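Local coordinates for protein hydrogenase maturation factor (Thermoanaerobacter tengcongensis, PDB 3VTH) that probably uses ATP and carbamoyl phosphate to carbamoylate the C-terminal cysteine of HypE during [NiFe]-hydrogenase maturation, at residues V697-G702 / Y708-L713. Sequence-based numbering, arbitrary orientation.
Sequences VVLSGG and YLLRRL. With AP2 (phosphomethylphosphonic acid adenosyl ester), chain H.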
loop_
_atom_site.group_PDB
_atom_site.type_symbol
_atom_site.label_atom_id
_atom_site.label_comp_id
_atom_site.label_asym_id
_atom_site.label_seq_id
_atom_site.Cartn_x
_atom_site.Cartn_y
_atom_site.Cartn_z
ATOM N N VAL A 697 3.727 -19.457 13.114
ATOM C CA VAL A 697 3.887 -18.167 13.763
ATOM C C VAL A 697 3.617 -17.069 12.746
ATOM O O VAL A 697 4.197 -17.079 11.649
ATOM C CB VAL A 697 5.312 -17.971 14.293
ATOM C CG1 VAL A 697 5.456 -16.573 14.944
ATOM C CG2 VAL A 697 5.677 -19.071 15.290
ATOM N N VAL A 698 2.744 -16.133 13.117
ATOM C CA VAL A 698 2.413 -14.980 12.291
ATOM C C VAL A 698 2.957 -13.708 12.961
ATOM O O VAL A 698 2.716 -13.469 14.149
ATOM C CB VAL A 698 0.872 -14.849 12.105
ATOM C CG1 VAL A 698 0.516 -13.538 11.412
ATOM C CG2 VAL A 698 0.316 -16.035 11.322
ATOM N N LEU A 699 3.669 -12.890 12.186
ATOM C CA LEU A 699 4.191 -11.627 12.684
ATOM C C LEU A 699 3.467 -10.499 11.989
ATOM O O LEU A 699 3.464 -10.432 10.760
ATOM C CB LEU A 699 5.707 -11.504 12.413
ATOM C CG LEU A 699 6.585 -12.725 12.723
ATOM C CD1 LEU A 699 8.015 -12.524 12.156
ATOM C CD2 LEU A 699 6.641 -13.001 14.217
ATOM N N SER A 700 2.831 -9.624 12.761
ATOM C CA SER A 700 2.145 -8.463 12.162
ATOM C C SER A 700 2.081 -7.292 13.149
ATOM O O SER A 700 2.550 -7.405 14.280
ATOM C CB SER A 700 0.747 -8.860 11.660
ATOM O OG SER A 700 0.214 -7.849 10.811
ATOM N N GLY A 701 1.497 -6.177 12.720
ATOM C CA GLY A 701 1.513 -4.959 13.515
ATOM C C GLY A 701 2.629 -4.088 12.980
ATOM O O GLY A 701 3.624 -4.591 12.449
ATOM N N GLY A 702 2.472 -2.789 13.149
ATOM C CA GLY A 702 3.373 -1.789 12.567
ATOM C C GLY A 702 4.826 -1.841 13.029
ATOM O O GLY A 702 5.694 -1.361 12.317
ATOM N N TYR A 708 14.961 -5.165 10.583
ATOM C CA TYR A 708 15.796 -6.003 11.415
ATOM C C TYR A 708 14.959 -6.938 12.296
ATOM O O TYR A 708 15.174 -8.155 12.277
ATOM C CB TYR A 708 16.717 -5.126 12.259
ATOM C CG TYR A 708 17.801 -5.892 12.981
ATOM C CD1 TYR A 708 18.981 -6.266 12.321
ATOM C CD2 TYR A 708 17.655 -6.226 14.325
ATOM C CE1 TYR A 708 19.991 -6.971 12.988
ATOM C CE2 TYR A 708 18.654 -6.920 15.004
ATOM C CZ TYR A 708 19.814 -7.297 14.322
ATOM O OH TYR A 708 20.791 -7.974 15.017
ATOM N N LEU A 709 14.004 -6.380 13.045
ATOM C CA LEU A 709 13.080 -7.199 13.844
ATOM C C LEU A 709 12.413 -8.294 13.025
ATOM O O LEU A 709 12.369 -9.453 13.434
ATOM C CB LEU A 709 11.969 -6.349 14.482
ATOM C CG LEU A 709 12.262 -5.391 15.632
ATOM C CD1 LEU A 709 10.945 -4.883 16.210
ATOM C CD2 LEU A 709 13.116 -6.040 16.733
ATOM N N LEU A 710 11.887 -7.920 11.863
ATOM C CA LEU A 710 11.203 -8.881 11.000
ATOM C C LEU A 710 12.152 -9.977 10.509
ATOM O O LEU A 710 11.878 -11.165 10.682
ATOM C CB LEU A 710 10.535 -8.179 9.805
ATOM C CG LEU A 710 9.687 -9.145 8.959
ATOM C CD1 LEU A 710 8.479 -9.646 9.755
ATOM C CD2 LEU A 710 9.257 -8.546 7.600
ATOM N N ARG A 711 13.271 -9.586 9.911
ATOM C CA ARG A 711 14.191 -10.554 9.321
ATOM C C ARG A 711 14.822 -11.469 10.378
ATOM O O ARG A 711 14.880 -12.677 10.210
ATOM C CB ARG A 711 15.281 -9.850 8.496
ATOM C CG ARG A 711 16.358 -10.801 7.961
ATOM C CD ARG A 711 17.459 -10.081 7.202
ATOM N NE ARG A 711 18.305 -9.266 8.071
ATOM C CZ ARG A 711 19.288 -9.749 8.824
ATOM N NH1 ARG A 711 19.549 -11.050 8.824
ATOM N NH2 ARG A 711 20.011 -8.933 9.573
ATOM N N ARG A 712 15.289 -10.886 11.470
ATOM C CA ARG A 712 15.970 -11.646 12.501
ATOM C C ARG A 712 15.035 -12.634 13.182
ATOM O O ARG A 712 15.424 -13.758 13.466
ATOM C CB ARG A 712 16.580 -10.684 13.509
ATOM C CG ARG A 712 17.909 -10.159 13.066
ATOM C CD ARG A 712 18.914 -11.042 13.743
ATOM N NE ARG A 712 20.260 -10.894 13.258
ATOM C CZ ARG A 712 21.336 -11.165 13.985
ATOM N NH1 ARG A 712 21.216 -11.557 15.254
ATOM N NH2 ARG A 712 22.528 -11.009 13.440
ATOM N N LEU A 713 13.796 -12.213 13.421
ATOM C CA LEU A 713 12.816 -13.078 14.061
ATOM C C LEU A 713 12.392 -14.191 13.120
ATOM O O LEU A 713 12.330 -15.340 13.530
ATOM C CB LEU A 713 11.612 -12.268 14.561
ATOM C CG LEU A 713 10.728 -12.801 15.686
ATOM C CD1 LEU A 713 11.490 -13.478 16.830
ATOM C CD2 LEU A 713 9.879 -11.629 16.210
HETATM P PB AP2 H . -1.207 1.514 15.793
HETATM O O1B AP2 H . 0.064 1.560 16.603
HETATM O O2B AP2 H . -1.898 0.188 15.706
HETATM O O3B AP2 H . -2.111 2.683 16.096
HETATM C C3A AP2 H . -0.609 1.858 14.116
HETATM P PA AP2 H . 0.439 0.565 13.389
HETATM O O1A AP2 H . 0.534 1.054 11.951
HETATM O O2A AP2 H . 0.026 -0.860 13.665
HETATM O "O5'" AP2 H . 1.869 0.739 14.127
HETATM C "C5'" AP2 H . 2.625 1.907 13.832
HETATM C "C4'" AP2 H . 3.683 1.981 14.909
HETATM O "O4'" AP2 H . 4.678 0.984 14.672
HETATM C "C3'" AP2 H . 4.434 3.298 14.900
HETATM O "O3'" AP2 H . 3.669 4.324 15.542
HETATM C "C2'" AP2 H . 5.686 2.896 15.653
HETATM O "O2'" AP2 H . 5.366 2.952 17.048
HETATM C "C1'" AP2 H . 5.928 1.450 15.197
HETATM N N9 AP2 H . 7.008 1.489 14.169
HETATM C C8 AP2 H . 6.972 2.079 12.949
HETATM N N7 AP2 H . 8.160 1.962 12.297
HETATM C C5 AP2 H . 8.991 1.278 13.108
HETATM C C6 AP2 H . 10.398 0.808 13.047
HETATM N N6 AP2 H . 11.172 1.039 11.956
HETATM N N1 AP2 H . 10.882 0.140 14.130
HETATM C C2 AP2 H . 10.129 -0.122 15.220
HETATM N N3 AP2 H . 8.849 0.289 15.345
HETATM C C4 AP2 H . 8.239 0.980 14.340
#
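L699 of the strand 697-700 reaches the helix 708-713 with both of its methyls. L699 CD1 meets L710 CD1 at 3.8 Å, and L699 CD2 meets L713 CD2 at 4.0 Å. The fork of L699 therefore splits its contacts between two leucines three residues apart, on neighbouring turns of the helix. Its side chain leaves the strand toward the helix. With chi1 at -45°, CG lies opposite the carbonyl carbon, and the fork faces the two leucines. The two helix leucines come in differently. The side chain of L713 leaves its backbone toward the strand. That of L710 does not, but CG anti to the backbone N (chi1 -174°) brings its end nearer. In both pairs the side chains meet at a slant. The backbones stay apart, with CA of L699 and CA of L710 7.7 Å from each other.

I504 of the parallel strand 501-507 also touches L699, and F704 and T681 touch L713. This is the first half of a beta-alpha-beta unit, strand 696-700, helix 707-719 and strand 723-726, in the Kae1-like domain of the actin-like ATPase clan. Just past the strand, the N-H of G702 gives a hydrogen bond to O2A of the nucleotide analogue AP2 (N to O 3.2 Å, 140° at the hydrogen). N706, before the helix, also bonds AP2. No hydrogen bond links the strand segment to the helix segment. Without directional bonds, this contact rests on the fit of buried methyls, while the turn between strand and helix supplies hydrogen bonds to AP2.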